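Long-range contacts in single-strand DNA-binding protein (Agrobacterium tumefaciens, PDB 3BTP), which binds single-stranded DNA without regard to its sequence and mediates nuclear uptake of the transferred T-DNA strand during plant transformation: residues Leu481-Arg485 against Leu508-Ala512; Ser476-Val480 against Asn497-Glu502; Val398-Asp402 against Asp416-Phe420. The contacts are given in a common frame with arbitrary orientation. Numbering follows the deposited sequence.

Contact 1. Residues Leu481-Arg485 against Leu508-Ala512; sequences LIADR and LPSDA
A barrel strand packs here against the first turn of a short helix near the C-terminal end of the modelled chain. Residues 481-485 are extended throughout and belong to strand 480-485; Leu508 and Pro509 are also extended, and Pro509 (phi/psi -61/153) is the N-cap residue from which Ser510-Ala512 turn into helix 510-515. The CA atoms of Ile482 and Ala512 lie 6.5 Å apart, those of Arg485 and Pro509 7.3 Å. Ile482, with chi1 and chi2 both m, supplies the buried apolar end: its CG2 reaches Ala512 CB at 3.5 Å and Pro509 CD at 3.7 Å, and its CG1 meets Leu508 CD1 at 4.1 Å. At the other end Arg485, extended through chi2 and chi3 (both t), passes Pro509 CB with its NE at 3.9 Å and forms a salt bridge from NH2 to Asp511 OD2 (2.8 Å, 152°). Arg491 also pairs with Asp511. The arrangement is strand-on-helix packing against the wall of a closed antiparallel barrel, apolar at the Ile482 end and charged at the Arg485 end.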
ATOM      1  N   LEU A 481      15.049  15.312  -3.080  1.00 21.50           N
ATOM      2  CA  LEU A 481      15.347  16.265  -2.006  1.00 19.86           C
ATOM      3  C   LEU A 481      16.827  16.125  -1.660  1.00 19.85           C
ATOM      4  O   LEU A 481      17.369  15.032  -1.567  1.00 17.21           O
ATOM      5  CB  LEU A 481      14.516  15.950  -0.728  1.00 20.05           C
ATOM      6  CG  LEU A 481      12.972  16.090  -0.814  1.00 21.53           C
ATOM      7  CD1 LEU A 481      12.296  14.925  -0.168  1.00 19.24           C
ATOM      8  CD2 LEU A 481      12.562  17.337  -0.117  1.00 20.87           C
ATOM      9  N   ILE A 482      17.427  17.277  -1.398  1.00 21.01           N
ATOM     10  CA  ILE A 482      18.851  17.457  -1.274  1.00 20.18           C
ATOM     11  C   ILE A 482      19.138  17.893   0.149  1.00 20.93           C
ATOM     12  O   ILE A 482      18.444  18.789   0.688  1.00 21.80           O
ATOM     13  CB  ILE A 482      19.366  18.498  -2.301  1.00 20.97           C
ATOM     14  CG1 ILE A 482      18.771  18.235  -3.712  1.00 17.81           C
ATOM     15  CG2 ILE A 482      20.950  18.503  -2.336  1.00 18.45           C
ATOM     16  CD1 ILE A 482      19.322  16.925  -4.370  1.00 19.49           C
ATOM     17  N   ALA A 483      20.119  17.245   0.775  1.00 19.61           N
ATOM     18  CA  ALA A 483      20.574  17.684   2.107  1.00 20.87           C
ATOM     19  C   ALA A 483      21.298  18.994   1.965  1.00 21.24           C
ATOM     20  O   ALA A 483      22.386  19.023   1.407  1.00 21.40           O
ATOM     21  CB  ALA A 483      21.509  16.640   2.797  1.00 18.06           C
ATOM     22  N   ASP A 484      20.702  20.048   2.503  1.00 21.46           N
ATOM     23  CA  ASP A 484      21.238  21.378   2.391  1.00 24.96           C
ATOM     24  C   ASP A 484      22.511  21.611   3.206  1.00 27.27           C
ATOM     25  O   ASP A 484      22.807  20.900   4.171  1.00 27.60           O
ATOM     26  CB  ASP A 484      20.158  22.425   2.787  1.00 24.18           C
ATOM     27  CG  ASP A 484      18.870  22.264   1.985  1.00 26.14           C
ATOM     28  OD1 ASP A 484      18.926  22.000   0.756  1.00 26.19           O
ATOM     29  OD2 ASP A 484      17.797  22.359   2.585  1.00 27.51           O
ATOM     30  N   ARG A 485      23.227  22.655   2.801  1.00 28.80           N
ATOM     31  CA  ARG A 485      24.458  23.066   3.393  1.00 31.59           C
ATOM     32  C   ARG A 485      24.377  24.578   3.500  1.00 33.52           C
ATOM     33  O   ARG A 485      23.806  25.223   2.625  1.00 34.22           O
ATOM     34  CB  ARG A 485      25.653  22.611   2.528  1.00 29.90           C
ATOM     35  CG  ARG A 485      26.068  21.276   2.854  1.00 29.45           C
ATOM     36  CD  ARG A 485      27.227  20.895   2.125  1.00 32.16           C
ATOM     37  NE  ARG A 485      27.428  19.453   2.112  1.00 32.62           N
ATOM     38  CZ  ARG A 485      28.136  18.722   2.991  1.00 31.92           C
ATOM     39  NH1 ARG A 485      28.744  19.244   4.037  1.00 31.83           N
ATOM     40  NH2 ARG A 485      28.215  17.422   2.812  1.00 30.18           N
ATOM     41  N   LEU A 508      24.020  22.257  -6.492  1.00 33.49           N
ATOM     42  CA  LEU A 508      23.958  21.114  -5.602  1.00 33.11           C
ATOM     43  C   LEU A 508      25.276  20.915  -4.891  1.00 33.58           C
ATOM     44  O   LEU A 508      26.307  21.103  -5.525  1.00 33.86           O
ATOM     45  CB  LEU A 508      23.703  19.865  -6.423  1.00 32.90           C
ATOM     46  CG  LEU A 508      22.366  19.139  -6.567  1.00 32.81           C
ATOM     47  CD1 LEU A 508      21.151  20.003  -6.520  1.00 33.52           C
ATOM     48  CD2 LEU A 508      22.462  18.487  -7.858  1.00 33.62           C
ATOM     49  N   PRO A 509      25.256  20.501  -3.582  1.00 33.48           N
ATOM     50  CA  PRO A 509      26.504  20.074  -2.964  1.00 32.26           C
ATOM     51  C   PRO A 509      27.043  18.866  -3.750  1.00 32.32           C
ATOM     52  O   PRO A 509      26.263  18.130  -4.380  1.00 32.02           O
ATOM     53  CB  PRO A 509      26.104  19.660  -1.537  1.00 31.93           C
ATOM     54  CG  PRO A 509      24.678  20.209  -1.319  1.00 33.53           C
ATOM     55  CD  PRO A 509      24.087  20.371  -2.668  1.00 33.38           C
ATOM     56  N   SER A 510      28.358  18.686  -3.725  1.00 32.64           N
ATOM     57  CA  SER A 510      29.034  17.661  -4.526  1.00 34.09           C
ATOM     58  C   SER A 510      28.655  16.208  -4.140  1.00 33.60           C
ATOM     59  O   SER A 510      28.454  15.358  -5.024  1.00 33.84           O
ATOM     60  CB  SER A 510      30.557  17.914  -4.593  1.00 34.30           C
ATOM     61  OG  SER A 510      31.103  18.248  -3.320  1.00 36.58           O
ATOM     62  N   ASP A 511      28.461  15.947  -2.849  1.00 34.30           N
ATOM     63  CA  ASP A 511      27.930  14.618  -2.415  1.00 35.09           C
ATOM     64  C   ASP A 511      26.580  14.289  -3.086  1.00 35.10           C
ATOM     65  O   ASP A 511      26.423  13.235  -3.708  1.00 34.65           O
ATOM     66  CB  ASP A 511      27.920  14.448  -0.870  1.00 34.47           C
ATOM     67  CG  ASP A 511      27.026  15.440  -0.131  1.00 35.32           C
ATOM     68  OD1 ASP A 511      26.207  16.122  -0.754  1.00 36.63           O
ATOM     69  OD2 ASP A 511      27.112  15.523   1.122  1.00 34.77           O
ATOM     70  N   ALA A 512      25.653  15.267  -3.049  1.00 36.00           N
ATOM     71  CA  ALA A 512      24.367  15.165  -3.730  1.00 36.09           C
ATOM     72  C   ALA A 512      24.521  14.994  -5.234  1.00 36.80           C
ATOM     73  O   ALA A 512      23.817  14.187  -5.891  1.00 36.55           O
ATOM     74  CB  ALA A 512      23.545  16.379  -3.402  1.00 35.74           C
TER

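Contact 2. Residues Ser476-Val480 against Asn497-Glu502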
ATOM      1  N   SER A 476      15.735  17.933 -12.517  1.00 53.60           N
ATOM      2  CA  SER A 476      14.606  18.626 -11.898  1.00 53.12           C
ATOM      3  C   SER A 476      13.480  17.713 -11.336  1.00 51.84           C
ATOM      4  O   SER A 476      12.353  18.196 -11.098  1.00 52.72           O
ATOM      5  CB  SER A 476      14.023  19.645 -12.895  1.00 54.01           C
ATOM      6  OG  SER A 476      12.636  19.911 -12.671  1.00 56.14           O
ATOM      7  N   GLN A 477      13.742  16.426 -11.094  1.00 49.53           N
ATOM      8  CA  GLN A 477      12.661  15.607 -10.506  1.00 46.44           C
ATOM      9  C   GLN A 477      12.136  16.229  -9.224  1.00 44.27           C
ATOM     10  O   GLN A 477      12.872  16.689  -8.312  1.00 43.34           O
ATOM     11  CB  GLN A 477      13.023  14.125 -10.319  1.00 47.26           C
ATOM     12  CG  GLN A 477      11.847  13.221  -9.940  1.00 47.19           C
ATOM     13  CD  GLN A 477      11.003  12.757 -11.160  1.00 49.17           C
ATOM     14  OE1 GLN A 477       9.945  13.346 -11.465  1.00 45.47           O
ATOM     15  NE2 GLN A 477      11.471  11.692 -11.848  1.00 47.26           N
ATOM     16  N   LYS A 478      10.817  16.257  -9.178  1.00 42.38           N
ATOM     17  CA  LYS A 478      10.111  16.856  -8.073  1.00 39.84           C
ATOM     18  C   LYS A 478       9.973  15.883  -6.917  1.00 36.42           C
ATOM     19  O   LYS A 478       9.294  16.179  -5.947  1.00 35.94           O
ATOM     20  CB  LYS A 478       8.758  17.354  -8.542  1.00 39.87           C
ATOM     21  CG  LYS A 478       7.934  16.365  -9.319  1.00 45.14           C
ATOM     22  CD  LYS A 478       6.517  16.956  -9.509  1.00 50.16           C
ATOM     23  CE  LYS A 478       6.144  17.929  -8.322  1.00 52.83           C
ATOM     24  NZ  LYS A 478       4.685  18.236  -8.098  1.00 51.01           N
ATOM     25  N   ASP A 479      10.608  14.723  -7.056  1.00 32.94           N
ATOM     26  CA  ASP A 479      10.558  13.647  -6.104  1.00 30.33           C
ATOM     27  C   ASP A 479      11.868  13.590  -5.262  1.00 27.71           C
ATOM     28  O   ASP A 479      11.950  12.842  -4.255  1.00 25.86           O
ATOM     29  CB  ASP A 479      10.346  12.360  -6.878  1.00 32.66           C
ATOM     30  CG  ASP A 479       8.854  11.950  -6.997  1.00 39.43           C
ATOM     31  OD1 ASP A 479       7.945  12.816  -6.797  1.00 45.75           O
ATOM     32  OD2 ASP A 479       8.594  10.733  -7.253  1.00 44.04           O
ATOM     33  N   VAL A 480      12.840  14.446  -5.655  1.00 24.34           N
ATOM     34  CA  VAL A 480      14.208  14.455  -5.195  1.00 22.13           C
ATOM     35  C   VAL A 480      14.507  15.622  -4.252  1.00 21.02           C
ATOM     36  O   VAL A 480      14.212  16.734  -4.549  1.00 20.02           O
ATOM     37  CB  VAL A 480      15.147  14.450  -6.409  1.00 21.60           C
ATOM     38  CG1 VAL A 480      16.618  14.507  -5.978  1.00 20.84           C
ATOM     39  CG2 VAL A 480      14.885  13.194  -7.264  1.00 21.52           C
ATOM     40  N   ASN A 497      13.798  20.436  -1.972  1.00 22.75           N
ATOM     41  CA  ASN A 497      13.464  19.860  -3.332  1.00 24.95           C
ATOM     42  C   ASN A 497      14.500  20.344  -4.373  1.00 25.63           C
ATOM     43  O   ASN A 497      14.897  21.509  -4.327  1.00 23.30           O
ATOM     44  CB  ASN A 497      12.084  20.472  -3.614  1.00 25.57           C
ATOM     45  CG  ASN A 497      11.382  20.028  -4.890  1.00 32.44           C
ATOM     46  OD1 ASN A 497      11.898  19.332  -5.798  1.00 39.50           O
ATOM     47  ND2 ASN A 497      10.128  20.501  -4.984  1.00 36.71           N
ATOM     48  N   VAL A 498      14.928  19.480  -5.313  1.00 28.34           N
ATOM     49  CA  VAL A 498      15.802  19.933  -6.412  1.00 29.54           C
ATOM     50  C   VAL A 498      15.247  21.129  -7.213  1.00 30.18           C
ATOM     51  O   VAL A 498      16.036  21.985  -7.621  1.00 31.28           O
ATOM     52  CB  VAL A 498      16.340  18.801  -7.392  1.00 30.74           C
ATOM     53  CG1 VAL A 498      17.627  18.187  -6.895  1.00 32.33           C
ATOM     54  CG2 VAL A 498      15.362  17.763  -7.685  1.00 30.01           C
ATOM     55  N   VAL A 499      13.926  21.229  -7.380  1.00 29.81           N
ATOM     56  CA  VAL A 499      13.265  22.307  -8.144  1.00 30.56           C
ATOM     57  C   VAL A 499      13.532  23.681  -7.578  1.00 29.88           C
ATOM     58  O   VAL A 499      13.657  24.694  -8.328  1.00 28.41           O
ATOM     59  CB  VAL A 499      11.702  22.095  -8.266  1.00 32.42           C
ATOM     60  CG1 VAL A 499      11.034  23.283  -8.927  1.00 35.44           C
ATOM     61  CG2 VAL A 499      11.379  20.818  -9.100  1.00 34.35           C
ATOM     62  N   GLU A 500      13.635  23.738  -6.254  1.00 28.04           N
ATOM     63  CA  GLU A 500      14.082  24.956  -5.639  1.00 28.03           C
ATOM     64  C   GLU A 500      15.545  25.255  -5.951  1.00 27.20           C
ATOM     65  O   GLU A 500      15.916  26.411  -6.020  1.00 26.14           O
ATOM     66  CB  GLU A 500      13.835  24.946  -4.119  1.00 29.20           C
ATOM     67  CG  GLU A 500      12.417  25.205  -3.762  1.00 30.63           C
ATOM     68  CD  GLU A 500      12.044  26.648  -4.113  1.00 38.01           C
ATOM     69  OE1 GLU A 500      12.515  27.563  -3.366  1.00 38.09           O
ATOM     70  OE2 GLU A 500      11.331  26.856  -5.146  1.00 36.20           O
ATOM     71  N   TYR A 501      16.386  24.223  -6.108  1.00 27.31           N
ATOM     72  CA  TYR A 501      17.805  24.475  -6.428  1.00 28.48           C
ATOM     73  C   TYR A 501      17.934  25.159  -7.823  1.00 29.29           C
ATOM     74  O   TYR A 501      18.696  26.105  -7.991  1.00 30.24           O
ATOM     75  CB  TYR A 501      18.661  23.207  -6.358  1.00 27.22           C
ATOM     76  CG  TYR A 501      19.209  22.910  -4.978  1.00 25.56           C
ATOM     77  CD1 TYR A 501      18.389  22.408  -3.977  1.00 22.94           C
ATOM     78  CD2 TYR A 501      20.544  23.171  -4.674  1.00 28.81           C
ATOM     79  CE1 TYR A 501      18.879  22.137  -2.721  1.00 27.01           C
ATOM     80  CE2 TYR A 501      21.086  22.929  -3.369  1.00 28.35           C
ATOM     81  CZ  TYR A 501      20.236  22.395  -2.412  1.00 30.49           C
ATOM     82  OH  TYR A 501      20.741  22.099  -1.178  1.00 27.90           O
ATOM     83  N   GLU A 502      17.161  24.670  -8.761  1.00 28.98           N
ATOM     84  CA  GLU A 502      17.047  25.214 -10.099  1.00 32.61           C
ATOM     85  C   GLU A 502      16.452  26.617 -10.148  1.00 31.48           C
ATOM     86  O   GLU A 502      16.944  27.461 -10.837  1.00 33.87           O
ATOM     87  CB  GLU A 502      16.166  24.269 -10.903  1.00 31.19           C
ATOM     88  CG  GLU A 502      16.759  23.827 -12.163  1.00 42.00           C
ATOM     89  CD  GLU A 502      15.847  22.783 -12.857  1.00 52.95           C
ATOM     90  OE1 GLU A 502      15.739  21.635 -12.295  1.00 57.82           O
ATOM     91  OE2 GLU A 502      15.239  23.126 -13.918  1.00 50.89           O
TER
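One main-chain hydrogen bond joins the two segments directly: Val498 N donates to Val480 O over 2.9 Å at 161°. The same carbonyl also receives a CA-H...O contact from Asn497, with CA 3.4 Å from Val480 O, so a single oxygen meets the chain just where strand 494-497 gives way to helix 498-503. The CA atoms of Val480 and Asn497 are 5.8 Å apart, and those of Ser476 and Val499 5.4 Å.

A capping bond shapes the start of the helix. Asn497 is the N-cap: with chi1 t, its OD1 accepts from Val499 N at 3.2 Å and 168°, satisfying an amide of the first turn that has no helical carbonyl before it. On the other side, the backbone of Gln477-Val480 follows a type I beta turn, which reverses the chain as it enters strand 480-485.

Apolar contact is made between Val480 and Val498, with Val480 CB 3.6 Å from Val498 CG2, beside the main-chain bond. Val499 CG2 adds van der Waals contact with the other segment, 3.9 Å from Ser476 OG and 4.4 Å from Lys478 CB. The amine of Lys478 leads away from the helix.

The contact thus lies where two neighbouring antiparallel strands of the barrel meet a loop and a helix, with the turn before strand 480-485 beside the N-terminus of helix 498-503. Val498 and Tyr501 continue from this helix onto Ile482 of that strand, Val480 touches Leu516, and the main chain of Asn497 bonds with Asn404.

Contact 3. Residues Val398-Asp402 against Asp416-Phe420; sequences VLARD and DPEHF
Val398 and Leu399 end strand 396-399 in extended conformation; Ala400 (-54/160) carries the chain out, and Arg401 (-59/-39) turns it. Across from them, Asp416 (-156/72) breaks from the preceding helix 409-415 and serves as N-cap for helix 417-427. The segments come closest at Arg401 and His419, whose CA atoms are 6.3 Å apart. Arg401, t at chi1 and chi2 and m at chi3, lays its guanidinium edge along the Asp416 carboxylate in a two-pronged salt bridge: NE to OD2 and NH2 to OD1, each 2.9 Å. Asp416 OD1 also caps the helix, accepting from His419 N at 3.2 Å, and a water links Asp416 OD2 (2.7 Å) to Arg401 N (3.1 Å). His419, chi1 t, donates from NE2 to Leu399 O (3.0 Å), and its ring face receives Arg401 CA in a CH-pi contact, 3.7 Å from the centroid. This is an Asp N-cap at the junction of two consecutive helices, its carboxylate shared between the helix end and an arginine just beyond a barrel strand.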
ATOM      1  N   VAL A 398       9.350  17.504   9.301  1.00 16.79           N
ATOM      2  CA  VAL A 398       8.043  18.085   9.012  1.00 15.92           C
ATOM      3  C   VAL A 398       8.207  19.024   7.801  1.00 15.99           C
ATOM      4  O   VAL A 398       9.256  19.674   7.627  1.00 13.38           O
ATOM      5  CB  VAL A 398       7.422  18.806  10.282  1.00 17.09           C
ATOM      6  CG1 VAL A 398       7.001  17.743  11.360  1.00 14.08           C
ATOM      7  CG2 VAL A 398       8.445  19.756  10.865  1.00 14.96           C
ATOM      8  N   LEU A 399       7.180  19.028   6.942  1.00 16.32           N
ATOM      9  CA  LEU A 399       7.170  19.838   5.725  1.00 17.99           C
ATOM     10  C   LEU A 399       6.881  21.379   5.974  1.00 19.34           C
ATOM     11  O   LEU A 399       5.923  21.706   6.624  1.00 18.11           O
ATOM     12  CB  LEU A 399       6.144  19.297   4.761  1.00 16.34           C
ATOM     13  CG  LEU A 399       6.357  19.679   3.310  1.00 18.45           C
ATOM     14  CD1 LEU A 399       7.736  19.209   2.751  1.00 15.80           C
ATOM     15  CD2 LEU A 399       5.103  19.181   2.491  1.00 16.00           C
ATOM     16  N   ALA A 400       7.752  22.273   5.462  1.00 19.37           N
ATOM     17  CA  ALA A 400       7.522  23.720   5.415  1.00 19.99           C
ATOM     18  C   ALA A 400       6.205  24.066   4.741  1.00 19.98           C
ATOM     19  O   ALA A 400       5.681  23.310   3.933  1.00 22.58           O
ATOM     20  CB  ALA A 400       8.657  24.401   4.645  1.00 18.62           C
ATOM     21  N   ARG A 401       5.721  25.263   5.003  1.00 21.15           N
ATOM     22  CA  ARG A 401       4.474  25.762   4.402  1.00 20.47           C
ATOM     23  C   ARG A 401       4.522  25.783   2.882  1.00 19.39           C
ATOM     24  O   ARG A 401       3.518  25.494   2.227  1.00 17.74           O
ATOM     25  CB  ARG A 401       4.219  27.168   4.900  1.00 20.09           C
ATOM     26  CG  ARG A 401       2.849  27.783   4.540  1.00 22.73           C
ATOM     27  CD  ARG A 401       2.930  29.296   4.805  1.00 23.44           C
ATOM     28  NE  ARG A 401       2.882  29.540   6.240  1.00 24.71           N
ATOM     29  CZ  ARG A 401       1.805  29.913   6.922  1.00 27.42           C
ATOM     30  NH1 ARG A 401       0.645  30.103   6.330  1.00 32.15           N
ATOM     31  NH2 ARG A 401       1.880  30.049   8.233  1.00 27.09           N
ATOM     32  N   ASP A 402       5.676  26.152   2.330  1.00 20.62           N
ATOM     33  CA  ASP A 402       5.860  26.145   0.879  1.00 22.77           C
ATOM     34  C   ASP A 402       5.928  24.782   0.163  1.00 22.24           C
ATOM     35  O   ASP A 402       5.937  24.774  -1.055  1.00 22.91           O
ATOM     36  CB  ASP A 402       7.029  27.025   0.464  1.00 23.83           C
ATOM     37  CG  ASP A 402       8.415  26.409   0.719  1.00 29.70           C
ATOM     38  OD1 ASP A 402       8.674  25.182   1.093  1.00 30.77           O
ATOM     39  OD2 ASP A 402       9.329  27.252   0.470  1.00 37.57           O
ATOM     40  N   ASP A 416       7.971  29.116  11.802  1.00 26.94           N
ATOM     41  CA  ASP A 416       6.598  29.313  11.304  1.00 27.45           C
ATOM     42  C   ASP A 416       5.564  28.669  12.240  1.00 27.74           C
ATOM     43  O   ASP A 416       4.973  27.620  11.901  1.00 24.99           O
ATOM     44  CB  ASP A 416       6.480  28.747   9.884  1.00 27.27           C
ATOM     45  CG  ASP A 416       5.169  29.093   9.186  1.00 30.16           C
ATOM     46  OD1 ASP A 416       4.154  29.476   9.857  1.00 26.49           O
ATOM     47  OD2 ASP A 416       5.150  28.900   7.926  1.00 28.88           O
ATOM     48  N   PRO A 417       5.357  29.292  13.444  1.00 29.79           N
ATOM     49  CA  PRO A 417       4.579  28.649  14.540  1.00 30.25           C
ATOM     50  C   PRO A 417       3.184  28.283  14.119  1.00 30.70           C
ATOM     51  O   PRO A 417       2.705  27.171  14.474  1.00 31.59           O
ATOM     52  CB  PRO A 417       4.554  29.706  15.679  1.00 30.16           C
ATOM     53  CG  PRO A 417       5.028  30.998  15.048  1.00 30.17           C
ATOM     54  CD  PRO A 417       5.885  30.615  13.849  1.00 29.16           C
ATOM     55  N   GLU A 418       2.559  29.141  13.301  1.00 30.95           N
ATOM     56  CA  GLU A 418       1.185  28.858  12.794  1.00 31.91           C
ATOM     57  C   GLU A 418       1.068  27.622  11.908  1.00 30.31           C
ATOM     58  O   GLU A 418       0.156  26.826  12.053  1.00 30.45           O
ATOM     59  CB  GLU A 418       0.605  30.049  12.033  1.00 31.91           C
ATOM     60  CG  GLU A 418       0.164  31.205  12.956  1.00 41.75           C
ATOM     61  CD  GLU A 418      -0.834  30.742  14.030  1.00 52.36           C
ATOM     62  OE1 GLU A 418      -1.864  30.106  13.636  1.00 58.50           O
ATOM     63  OE2 GLU A 418      -0.575  30.974  15.255  1.00 54.53           O
ATOM     64  N   HIS A 419       1.949  27.496  10.928  1.00 28.56           N
ATOM     65  CA  HIS A 419       1.935  26.293  10.113  1.00 26.56           C
ATOM     66  C   HIS A 419       2.289  25.062  11.000  1.00 25.60           C
ATOM     67  O   HIS A 419       1.720  23.996  10.841  1.00 24.75           O
ATOM     68  CB  HIS A 419       2.931  26.428   8.958  1.00 25.16           C
ATOM     69  CG  HIS A 419       2.992  25.225   8.096  1.00 23.39           C
ATOM     70  ND1 HIS A 419       1.911  24.787   7.350  1.00 23.94           N
ATOM     71  CD2 HIS A 419       3.993  24.347   7.872  1.00 21.21           C
ATOM     72  CE1 HIS A 419       2.251  23.701   6.689  1.00 21.83           C
ATOM     73  NE2 HIS A 419       3.517  23.430   6.972  1.00 24.43           N
ATOM     74  N   PHE A 420       3.272  25.207  11.886  1.00 25.11           N
ATOM     75  CA  PHE A 420       3.621  24.109  12.814  1.00 25.74           C
ATOM     76  C   PHE A 420       2.419  23.497  13.536  1.00 26.61           C
ATOM     77  O   PHE A 420       2.303  22.271  13.583  1.00 26.01           O
ATOM     78  CB  PHE A 420       4.638  24.581  13.864  1.00 23.65           C
ATOM     79  CG  PHE A 420       5.009  23.528  14.904  1.00 21.54           C
ATOM     80  CD1 PHE A 420       5.850  22.458  14.574  1.00 20.45           C
ATOM     81  CD2 PHE A 420       4.549  23.641  16.238  1.00 18.43           C
ATOM     82  CE1 PHE A 420       6.217  21.469  15.564  1.00 23.49           C
ATOM     83  CE2 PHE A 420       4.891  22.697  17.202  1.00 17.66           C
ATOM     84  CZ  PHE A 420       5.749  21.610  16.887  1.00 19.82           C
TER
HETATM   85  O   HOH W   1       7.067  27.310   6.866  1.00 26.09           O

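How the contacts relate
All three contacts join helices to strands or loops of the same closed antiparallel barrel. Contacts 1 and 2 are neighbours, with centres 11 Å apart and segments that alternate along the chain: contact 1 lies on strand 480-485 and contact 2 on the turn that leads into it. Tyr501 OH of contact 2 makes a probable hydrogen bond to Asp484 OD1 of contact 1 (2.7 Å), and Leu508 packs on Tyr501. Contact 3 stands apart on strand 396-399, about 22 Å and 19 Å from them between centres. Contact 1 is the most enclosed, aliphatic with a salt bridge at its margin; contact 2, half exposed, combines a main-chain bond with valine packing; contact 3, at the surface, uses a salt bridge, a histidine bond and a water.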